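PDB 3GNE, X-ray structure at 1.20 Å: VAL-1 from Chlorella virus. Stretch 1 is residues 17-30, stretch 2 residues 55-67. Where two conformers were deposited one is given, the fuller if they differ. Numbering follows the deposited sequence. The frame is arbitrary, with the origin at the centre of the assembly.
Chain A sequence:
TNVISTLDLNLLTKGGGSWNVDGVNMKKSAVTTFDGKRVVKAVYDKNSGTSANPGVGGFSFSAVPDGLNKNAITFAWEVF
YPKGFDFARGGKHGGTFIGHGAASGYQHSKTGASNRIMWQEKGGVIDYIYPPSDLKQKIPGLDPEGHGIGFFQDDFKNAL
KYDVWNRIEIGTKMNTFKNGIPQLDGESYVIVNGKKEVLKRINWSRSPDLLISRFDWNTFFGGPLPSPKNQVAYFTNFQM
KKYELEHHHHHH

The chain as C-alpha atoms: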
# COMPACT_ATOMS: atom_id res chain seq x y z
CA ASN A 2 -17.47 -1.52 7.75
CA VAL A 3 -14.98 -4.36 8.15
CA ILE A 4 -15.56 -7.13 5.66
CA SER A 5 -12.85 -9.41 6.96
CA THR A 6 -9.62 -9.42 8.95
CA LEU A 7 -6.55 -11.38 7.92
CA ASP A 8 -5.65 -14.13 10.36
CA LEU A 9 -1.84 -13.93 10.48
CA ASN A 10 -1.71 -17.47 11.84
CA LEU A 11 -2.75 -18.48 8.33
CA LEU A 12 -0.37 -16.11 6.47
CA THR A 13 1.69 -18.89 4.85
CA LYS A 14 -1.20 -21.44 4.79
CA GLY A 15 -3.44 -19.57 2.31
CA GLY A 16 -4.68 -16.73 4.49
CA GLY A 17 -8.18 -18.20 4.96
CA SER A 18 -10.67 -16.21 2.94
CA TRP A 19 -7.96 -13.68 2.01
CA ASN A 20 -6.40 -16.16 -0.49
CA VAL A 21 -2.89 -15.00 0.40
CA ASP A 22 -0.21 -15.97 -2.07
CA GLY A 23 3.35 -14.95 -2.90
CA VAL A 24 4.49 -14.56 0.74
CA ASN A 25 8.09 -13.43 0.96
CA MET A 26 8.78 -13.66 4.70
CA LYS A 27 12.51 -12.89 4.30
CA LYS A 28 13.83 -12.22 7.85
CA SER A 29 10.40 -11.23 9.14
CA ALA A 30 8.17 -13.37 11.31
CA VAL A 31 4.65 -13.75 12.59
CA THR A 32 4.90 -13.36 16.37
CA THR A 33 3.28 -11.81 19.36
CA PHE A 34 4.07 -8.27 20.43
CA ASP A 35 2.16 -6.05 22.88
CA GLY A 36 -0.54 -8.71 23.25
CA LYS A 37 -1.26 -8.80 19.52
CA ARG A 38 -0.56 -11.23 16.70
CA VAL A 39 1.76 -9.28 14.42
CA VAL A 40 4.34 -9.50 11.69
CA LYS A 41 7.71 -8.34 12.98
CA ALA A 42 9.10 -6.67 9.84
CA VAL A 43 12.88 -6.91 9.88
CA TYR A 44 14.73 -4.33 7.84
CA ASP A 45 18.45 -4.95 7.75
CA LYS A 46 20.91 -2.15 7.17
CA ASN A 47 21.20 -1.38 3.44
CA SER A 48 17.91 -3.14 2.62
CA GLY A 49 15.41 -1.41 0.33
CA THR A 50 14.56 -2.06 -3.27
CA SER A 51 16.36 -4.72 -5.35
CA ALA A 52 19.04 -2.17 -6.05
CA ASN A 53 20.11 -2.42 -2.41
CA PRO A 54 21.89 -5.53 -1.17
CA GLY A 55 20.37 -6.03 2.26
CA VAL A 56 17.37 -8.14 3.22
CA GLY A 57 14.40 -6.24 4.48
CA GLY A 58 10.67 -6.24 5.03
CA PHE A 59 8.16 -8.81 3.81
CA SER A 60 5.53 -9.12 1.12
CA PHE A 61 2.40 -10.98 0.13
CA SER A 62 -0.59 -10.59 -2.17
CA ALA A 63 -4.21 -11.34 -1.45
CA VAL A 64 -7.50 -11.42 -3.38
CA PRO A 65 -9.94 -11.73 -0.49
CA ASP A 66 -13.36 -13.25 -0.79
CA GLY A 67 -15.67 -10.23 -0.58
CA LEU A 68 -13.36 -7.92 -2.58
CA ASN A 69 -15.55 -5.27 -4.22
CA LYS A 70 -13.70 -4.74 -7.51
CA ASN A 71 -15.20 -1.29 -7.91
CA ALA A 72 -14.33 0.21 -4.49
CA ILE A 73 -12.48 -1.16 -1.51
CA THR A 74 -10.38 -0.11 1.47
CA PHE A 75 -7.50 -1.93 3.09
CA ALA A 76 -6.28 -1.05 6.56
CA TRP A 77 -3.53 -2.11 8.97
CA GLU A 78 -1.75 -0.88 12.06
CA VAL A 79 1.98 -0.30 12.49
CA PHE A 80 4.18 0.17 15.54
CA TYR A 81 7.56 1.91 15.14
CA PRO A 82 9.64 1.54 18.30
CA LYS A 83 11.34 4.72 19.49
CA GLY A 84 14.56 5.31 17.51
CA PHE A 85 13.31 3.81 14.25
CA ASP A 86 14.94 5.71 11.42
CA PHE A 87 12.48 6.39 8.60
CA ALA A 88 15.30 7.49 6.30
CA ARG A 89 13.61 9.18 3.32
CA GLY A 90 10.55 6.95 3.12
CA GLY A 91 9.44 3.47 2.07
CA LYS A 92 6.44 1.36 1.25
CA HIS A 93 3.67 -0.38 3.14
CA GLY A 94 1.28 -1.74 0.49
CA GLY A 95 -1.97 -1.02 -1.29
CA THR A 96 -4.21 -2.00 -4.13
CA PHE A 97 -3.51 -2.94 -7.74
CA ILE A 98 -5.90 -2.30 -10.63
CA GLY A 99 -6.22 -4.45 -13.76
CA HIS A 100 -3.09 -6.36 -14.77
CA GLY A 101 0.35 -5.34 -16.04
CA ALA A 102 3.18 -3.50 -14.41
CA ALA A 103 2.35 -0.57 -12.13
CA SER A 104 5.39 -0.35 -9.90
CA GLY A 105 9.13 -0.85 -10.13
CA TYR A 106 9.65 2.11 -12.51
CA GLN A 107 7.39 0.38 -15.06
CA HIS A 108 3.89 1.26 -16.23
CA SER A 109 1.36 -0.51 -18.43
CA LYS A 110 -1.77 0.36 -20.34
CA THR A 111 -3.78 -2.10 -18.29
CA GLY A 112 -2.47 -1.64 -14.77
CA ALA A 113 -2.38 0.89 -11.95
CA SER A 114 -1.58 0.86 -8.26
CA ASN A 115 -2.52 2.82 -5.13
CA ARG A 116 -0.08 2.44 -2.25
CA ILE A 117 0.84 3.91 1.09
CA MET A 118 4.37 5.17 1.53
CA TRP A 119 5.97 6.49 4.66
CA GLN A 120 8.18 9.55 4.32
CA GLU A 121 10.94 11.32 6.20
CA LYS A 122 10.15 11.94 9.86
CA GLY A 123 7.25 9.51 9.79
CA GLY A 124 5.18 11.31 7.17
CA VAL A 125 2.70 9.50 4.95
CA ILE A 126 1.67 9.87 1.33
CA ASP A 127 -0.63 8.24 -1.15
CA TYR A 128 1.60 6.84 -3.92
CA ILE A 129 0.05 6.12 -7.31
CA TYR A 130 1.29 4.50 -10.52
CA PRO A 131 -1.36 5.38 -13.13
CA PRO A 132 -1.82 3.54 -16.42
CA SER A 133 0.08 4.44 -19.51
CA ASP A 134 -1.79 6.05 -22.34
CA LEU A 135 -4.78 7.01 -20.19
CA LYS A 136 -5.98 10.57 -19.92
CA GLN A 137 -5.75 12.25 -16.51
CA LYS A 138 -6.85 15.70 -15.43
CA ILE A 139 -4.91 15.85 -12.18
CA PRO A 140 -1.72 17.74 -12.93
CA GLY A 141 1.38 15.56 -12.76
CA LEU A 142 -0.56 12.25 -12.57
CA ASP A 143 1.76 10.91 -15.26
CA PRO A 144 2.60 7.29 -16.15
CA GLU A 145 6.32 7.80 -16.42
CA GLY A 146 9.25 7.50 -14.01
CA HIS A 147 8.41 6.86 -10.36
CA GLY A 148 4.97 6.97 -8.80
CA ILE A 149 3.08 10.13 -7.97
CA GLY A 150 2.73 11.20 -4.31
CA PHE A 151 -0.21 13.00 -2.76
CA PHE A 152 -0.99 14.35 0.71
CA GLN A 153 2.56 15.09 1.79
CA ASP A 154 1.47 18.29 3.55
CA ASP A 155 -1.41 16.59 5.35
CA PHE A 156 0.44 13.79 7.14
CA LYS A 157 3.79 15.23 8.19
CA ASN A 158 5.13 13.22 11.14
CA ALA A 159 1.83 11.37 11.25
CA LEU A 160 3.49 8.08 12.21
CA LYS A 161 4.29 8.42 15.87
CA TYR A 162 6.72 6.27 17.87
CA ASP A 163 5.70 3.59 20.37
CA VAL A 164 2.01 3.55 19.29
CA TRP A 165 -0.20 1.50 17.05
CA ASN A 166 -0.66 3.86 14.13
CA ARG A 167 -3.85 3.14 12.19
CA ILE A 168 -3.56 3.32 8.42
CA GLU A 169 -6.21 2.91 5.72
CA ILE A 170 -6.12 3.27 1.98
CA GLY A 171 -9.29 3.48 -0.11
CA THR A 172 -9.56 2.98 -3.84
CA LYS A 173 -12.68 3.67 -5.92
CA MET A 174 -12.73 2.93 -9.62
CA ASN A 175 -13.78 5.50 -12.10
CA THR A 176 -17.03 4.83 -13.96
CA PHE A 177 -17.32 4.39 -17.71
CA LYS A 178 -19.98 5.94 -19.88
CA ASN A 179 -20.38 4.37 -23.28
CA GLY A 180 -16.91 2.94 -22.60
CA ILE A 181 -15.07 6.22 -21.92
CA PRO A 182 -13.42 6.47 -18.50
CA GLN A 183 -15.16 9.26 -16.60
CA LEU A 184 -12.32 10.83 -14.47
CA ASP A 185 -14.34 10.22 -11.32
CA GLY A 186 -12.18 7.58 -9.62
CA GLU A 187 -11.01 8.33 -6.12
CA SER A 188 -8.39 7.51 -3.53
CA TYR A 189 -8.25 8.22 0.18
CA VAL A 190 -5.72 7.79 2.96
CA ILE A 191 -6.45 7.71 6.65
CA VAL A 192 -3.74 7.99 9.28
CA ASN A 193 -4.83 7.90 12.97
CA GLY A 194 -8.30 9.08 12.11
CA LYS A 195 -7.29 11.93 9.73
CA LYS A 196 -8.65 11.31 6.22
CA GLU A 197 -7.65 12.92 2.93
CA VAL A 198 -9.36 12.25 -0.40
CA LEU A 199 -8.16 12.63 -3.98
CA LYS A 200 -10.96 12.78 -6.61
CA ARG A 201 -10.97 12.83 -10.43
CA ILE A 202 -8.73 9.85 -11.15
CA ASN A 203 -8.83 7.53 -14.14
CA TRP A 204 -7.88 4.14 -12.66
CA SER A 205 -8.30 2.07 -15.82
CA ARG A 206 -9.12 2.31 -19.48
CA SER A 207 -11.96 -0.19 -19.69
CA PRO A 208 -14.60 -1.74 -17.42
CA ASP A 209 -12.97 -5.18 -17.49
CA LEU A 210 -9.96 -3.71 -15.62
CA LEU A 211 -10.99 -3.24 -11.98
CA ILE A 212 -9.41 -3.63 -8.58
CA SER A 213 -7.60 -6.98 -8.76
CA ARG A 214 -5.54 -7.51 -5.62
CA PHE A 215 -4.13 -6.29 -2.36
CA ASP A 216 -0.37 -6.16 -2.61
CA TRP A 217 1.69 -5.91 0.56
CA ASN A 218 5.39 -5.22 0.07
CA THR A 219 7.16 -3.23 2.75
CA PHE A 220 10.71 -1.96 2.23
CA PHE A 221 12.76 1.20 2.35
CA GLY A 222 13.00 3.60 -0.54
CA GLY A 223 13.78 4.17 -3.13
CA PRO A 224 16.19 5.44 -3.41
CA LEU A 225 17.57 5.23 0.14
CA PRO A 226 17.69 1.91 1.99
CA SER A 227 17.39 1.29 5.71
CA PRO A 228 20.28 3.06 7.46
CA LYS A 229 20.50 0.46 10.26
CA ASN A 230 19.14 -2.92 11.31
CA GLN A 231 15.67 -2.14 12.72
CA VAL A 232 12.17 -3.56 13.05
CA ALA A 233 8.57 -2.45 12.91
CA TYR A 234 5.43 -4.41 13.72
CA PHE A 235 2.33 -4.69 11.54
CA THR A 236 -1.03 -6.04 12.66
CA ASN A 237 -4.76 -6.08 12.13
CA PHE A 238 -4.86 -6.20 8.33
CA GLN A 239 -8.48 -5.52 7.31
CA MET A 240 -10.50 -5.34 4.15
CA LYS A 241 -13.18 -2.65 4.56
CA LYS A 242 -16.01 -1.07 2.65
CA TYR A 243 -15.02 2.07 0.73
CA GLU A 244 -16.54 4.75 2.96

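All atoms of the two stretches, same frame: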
# COMPACT_ATOMS: atom_id res chain seq x y z
N GLY A 17 -6.71 -18.07 4.82
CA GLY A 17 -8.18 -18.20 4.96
C GLY A 17 -8.85 -17.54 3.76
O GLY A 17 -8.40 -17.71 2.60
N SER A 18 -9.90 -16.77 4.03
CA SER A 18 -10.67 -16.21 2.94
C SER A 18 -9.89 -15.10 2.25
O SER A 18 -10.41 -14.59 1.22
CB SER A 18 -11.99 -15.65 3.42
OG SER A 18 -11.74 -14.56 4.28
N TRP A 19 -8.73 -14.69 2.74
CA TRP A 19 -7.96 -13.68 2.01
C TRP A 19 -7.25 -14.26 0.78
O TRP A 19 -6.82 -13.46 -0.09
CB TRP A 19 -6.91 -13.00 2.92
CG TRP A 19 -7.54 -11.86 3.67
CD1 TRP A 19 -8.77 -11.86 4.29
CD2 TRP A 19 -7.00 -10.56 3.86
NE1 TRP A 19 -9.01 -10.62 4.86
CE2 TRP A 19 -7.93 -9.81 4.60
CE3 TRP A 19 -5.79 -9.96 3.46
CZ2 TRP A 19 -7.70 -8.49 4.96
CZ3 TRP A 19 -5.57 -8.63 3.82
CH2 TRP A 19 -6.53 -7.90 4.57
N ASN A 20 -7.08 -15.59 0.69
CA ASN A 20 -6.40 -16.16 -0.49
C ASN A 20 -5.01 -15.51 -0.67
O ASN A 20 -4.67 -14.97 -1.73
CB ASN A 20 -7.24 -15.99 -1.74
CG ASN A 20 -8.70 -16.43 -1.51
OD1 ASN A 20 -9.65 -15.65 -1.74
ND2 ASN A 20 -8.82 -17.66 -1.11
N VAL A 21 -4.24 -15.58 0.41
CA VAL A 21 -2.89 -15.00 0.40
C VAL A 21 -1.95 -15.87 -0.39
O VAL A 21 -1.96 -17.09 -0.23
CB VAL A 21 -2.37 -14.87 1.83
CG1 VAL A 21 -0.91 -14.46 1.85
CG2 VAL A 21 -3.20 -13.79 2.57
N ASP A 22 -1.17 -15.22 -1.24
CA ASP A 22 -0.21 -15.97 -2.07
C ASP A 22 1.09 -15.13 -2.14
O ASP A 22 1.11 -13.96 -1.72
CB ASP A 22 -0.78 -16.22 -3.46
CG ASP A 22 -0.17 -17.38 -4.22
OD1 ASP A 22 0.63 -18.17 -3.68
OD2 ASP A 22 -0.55 -17.54 -5.42
N GLY A 23 2.14 -15.73 -2.65
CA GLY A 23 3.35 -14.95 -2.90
C GLY A 23 3.97 -14.39 -1.63
O GLY A 23 4.54 -13.28 -1.66
N VAL A 24 3.91 -15.10 -0.52
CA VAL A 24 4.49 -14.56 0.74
C VAL A 24 6.00 -14.61 0.66
O VAL A 24 6.59 -15.69 0.52
CB VAL A 24 3.98 -15.35 1.93
CG1 VAL A 24 4.51 -14.75 3.25
CG2 VAL A 24 2.44 -15.40 1.98
N ASN A 25 6.62 -13.45 0.77
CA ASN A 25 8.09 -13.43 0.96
C ASN A 25 8.31 -13.01 2.41
O ASN A 25 8.19 -11.81 2.72
CB ASN A 25 8.79 -12.45 0.05
CG ASN A 25 8.79 -12.88 -1.36
OD1 ASN A 25 9.78 -13.34 -1.92
ND2 ASN A 25 7.63 -12.78 -2.01
N MET A 26 8.59 -13.99 3.28
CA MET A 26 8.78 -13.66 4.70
C MET A 26 10.18 -13.06 4.94
O MET A 26 10.31 -12.26 5.86
CB MET A 26 8.61 -14.88 5.61
CG MET A 26 7.19 -15.39 5.74
SD MET A 26 5.98 -14.16 6.20
CE MET A 26 6.32 -13.68 7.89
N LYS A 27 11.15 -13.47 4.15
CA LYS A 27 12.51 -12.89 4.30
C LYS A 27 12.96 -13.15 5.73
O LYS A 27 12.92 -14.32 6.19
CB LYS A 27 12.57 -11.43 3.87
CG LYS A 27 12.17 -11.29 2.38
CD LYS A 27 12.13 -9.78 2.06
CE LYS A 27 11.74 -9.44 0.70
NZ LYS A 27 11.95 -8.04 0.38
N LYS A 28 13.41 -12.11 6.45
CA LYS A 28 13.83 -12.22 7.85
C LYS A 28 12.73 -11.83 8.82
O LYS A 28 13.00 -11.74 10.01
CB LYS A 28 15.04 -11.29 8.12
CG LYS A 28 16.29 -11.86 7.41
CD LYS A 28 17.47 -10.96 7.79
CE LYS A 28 18.72 -11.63 7.21
NZ LYS A 28 19.94 -11.05 7.87
N SER A 29 11.54 -11.60 8.29
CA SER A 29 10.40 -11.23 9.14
C SER A 29 9.72 -12.46 9.73
O SER A 29 9.99 -13.58 9.28
CB SER A 29 9.42 -10.39 8.33
OG SER A 29 10.07 -9.18 7.88
N ALA A 30 8.81 -12.24 10.68
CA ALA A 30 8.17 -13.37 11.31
C ALA A 30 6.82 -12.97 11.91
O ALA A 30 6.67 -11.88 12.45
CB ALA A 30 9.05 -13.95 12.44
N GLY A 55 20.81 -5.37 1.01
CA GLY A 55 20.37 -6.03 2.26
C GLY A 55 19.00 -6.63 2.15
O GLY A 55 18.20 -6.39 1.25
N VAL A 56 18.67 -7.49 3.12
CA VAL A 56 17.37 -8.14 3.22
C VAL A 56 16.48 -7.28 4.11
O VAL A 56 16.84 -6.90 5.23
CB VAL A 56 17.52 -9.56 3.84
CG1 VAL A 56 16.16 -10.22 3.98
CG2 VAL A 56 18.43 -10.40 2.96
N GLY A 57 15.27 -6.98 3.60
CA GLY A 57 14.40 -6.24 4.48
C GLY A 57 12.94 -6.34 4.12
O GLY A 57 12.55 -6.47 2.95
N GLY A 58 12.12 -6.27 5.15
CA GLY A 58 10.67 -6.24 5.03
C GLY A 58 10.08 -7.61 4.78
O GLY A 58 10.66 -8.63 5.07
N PHE A 59 8.86 -7.57 4.19
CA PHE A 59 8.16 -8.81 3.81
C PHE A 59 7.08 -8.40 2.82
O PHE A 59 6.71 -7.23 2.76
CB PHE A 59 7.59 -9.60 4.99
CG PHE A 59 6.38 -8.98 5.69
CD1 PHE A 59 5.13 -9.54 5.48
CD2 PHE A 59 6.49 -7.88 6.53
CE1 PHE A 59 3.98 -9.04 6.08
CE2 PHE A 59 5.35 -7.35 7.16
CZ PHE A 59 4.12 -7.94 6.92
N SER A 60 6.58 -9.41 2.10
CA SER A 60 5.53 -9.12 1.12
C SER A 60 4.55 -10.28 1.06
O SER A 60 4.87 -11.39 1.43
CB SER A 60 6.18 -8.87 -0.26
OG SER A 60 6.76 -10.04 -0.75
N PHE A 61 3.37 -9.94 0.49
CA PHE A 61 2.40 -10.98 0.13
C PHE A 61 1.35 -10.32 -0.76
O PHE A 61 1.21 -9.11 -0.75
CB PHE A 61 1.73 -11.64 1.35
CG PHE A 61 0.91 -10.72 2.22
CD1 PHE A 61 -0.48 -10.60 1.96
CD2 PHE A 61 1.45 -10.04 3.30
CE1 PHE A 61 -1.27 -9.82 2.76
CE2 PHE A 61 0.67 -9.20 4.11
CZ PHE A 61 -0.69 -9.12 3.81
N SER A 62 0.60 -11.15 -1.51
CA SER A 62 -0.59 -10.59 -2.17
C SER A 62 -1.81 -11.32 -1.61
O SER A 62 -1.68 -12.38 -0.99
CB SER A 62 -0.50 -10.76 -3.68
OG SER A 62 -0.41 -12.15 -4.02
N ALA A 63 -2.97 -10.72 -1.88
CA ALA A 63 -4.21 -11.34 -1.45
C ALA A 63 -5.32 -10.89 -2.39
O ALA A 63 -5.34 -9.74 -2.84
CB ALA A 63 -4.57 -10.96 -0.03
N VAL A 64 -6.27 -11.76 -2.63
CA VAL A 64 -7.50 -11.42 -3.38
C VAL A 64 -8.65 -11.90 -2.50
O VAL A 64 -9.18 -12.99 -2.69
CB VAL A 64 -7.51 -12.05 -4.78
CG1 VAL A 64 -8.71 -11.55 -5.56
CG2 VAL A 64 -6.24 -11.71 -5.60
N PRO A 65 -9.03 -11.15 -1.46
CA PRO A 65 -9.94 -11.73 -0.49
C PRO A 65 -11.33 -11.95 -1.01
O PRO A 65 -11.87 -11.16 -1.79
CB PRO A 65 -9.89 -10.75 0.68
CG PRO A 65 -8.52 -10.08 0.47
CD PRO A 65 -8.46 -9.86 -1.05
N ASP A 66 -11.92 -13.07 -0.51
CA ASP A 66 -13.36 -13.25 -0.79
C ASP A 66 -14.12 -12.05 -0.24
O ASP A 66 -13.97 -11.70 0.94
CB ASP A 66 -13.82 -14.51 -0.09
CG ASP A 66 -13.04 -15.73 -0.50
OD1 ASP A 66 -12.43 -15.78 -1.60
OD2 ASP A 66 -13.08 -16.71 0.24
N GLY A 67 -14.98 -11.44 -1.06
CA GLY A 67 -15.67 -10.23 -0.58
C GLY A 67 -15.06 -8.95 -1.19
O GLY A 67 -15.56 -7.84 -0.95
O HOH W 1 -12.16 -12.02 2.96
O HOH W 2 14.74 -7.76 0.77
O HOH W 3 13.17 -9.24 6.21

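Residues 17-30 and 55-67 run side by side in opposite directions and pair along their central strands, 21-25 and 59-63, whose axes make an angle of 176° and approach to 4.5 Å. Two hydrogen-bonded antiparallel pairs carry most of the backbone pairing. In the first, Asp22 N donates to Ser62 O (2.9 Å) and Ser62 N donates back to Asp22 O (2.9 Å). In the second, Asn25 N donates to Ser60 O (2.8 Å) and Ser60 N to Asn25 O (3.0 Å). Two residues separate Asp22 from Asn25, but only one lies between Ser60 and Ser62, so the register slips by one in a beta bulge. Gly23, at phi/psi 63/35, lies within the bulge, and its positive phi is a conformation that glycine adopts readily. The alpha carbons contribute as well: Val21 CA lies 3.2 Å from Ser62 O and Val24 CA 3.3 Å from Ser60 O, both as CA-H...O contacts.

Beyond the strands the contact continues without regular pairing. At one end, a short 3-10 segment at 18-19 presents its carbonyls to the second stretch: Asp66 N donates to Ser18 O (2.8 Å) with a nearly straight geometry, whereas the bond from Val64 N to Trp19 O (3.1 Å) is bent and weak. Pro65, lying between these two donors, has no amide hydrogen to offer. At the other end, the first stretch reverses in a type II' turn from Met26 to Ser29, closed by a bond from Ser29 N to Met26 O (2.8 Å).

The side chains divide between the two faces of the sheet. On one, Val21 and Ala63 pack together, CG2 of Val21 lying 4.1 Å from CB of Ala63, while Val21 CG1 reaches Phe61 CD1 at 3.9 Å. Next to this group, the Trp19 indole is covered on one face by Pro65, whose CG stands 3.9 Å from the centroid of the five-membered ring and 20° off its normal, a CH-pi arrangement. Trp19 CE3 also meets Ala63 CB at 3.8 Å.

The other face, bearing Asp22, Asn25, Ser60 and Ser62, is polar. Here Asn25 ND2 makes a weak hydrogen bond to Ser60 OG (3.1 Å) and another weak one to Gly23 O (3.1 Å), so the amide reaches both a carbonyl of the bulge in its own stretch and a hydroxyl of the second stretch.

Around the turn, side chains bind backbone carbonyls of the glycine pair. The extended Lys27 side chain brings NZ to Gly57 O (3.1 Å), and Ser29 OG donates to Gly58 O (2.9 Å). Val56 CG1 packs against the aliphatic parts of both lysines, 3.8 Å from Lys27 CB and 3.8 Å from Lys28 CG. Waters complete the contact: water 2 accepts from Lys27 NZ (2.8 Å) and Gly57 N (3.0 Å), and water 3 links Lys28 N (2.9 Å) to Gly58 O (2.8 Å). At the far end, water 1 bridges Ser18 OG (2.9 Å) and Asp66 O (2.7 Å).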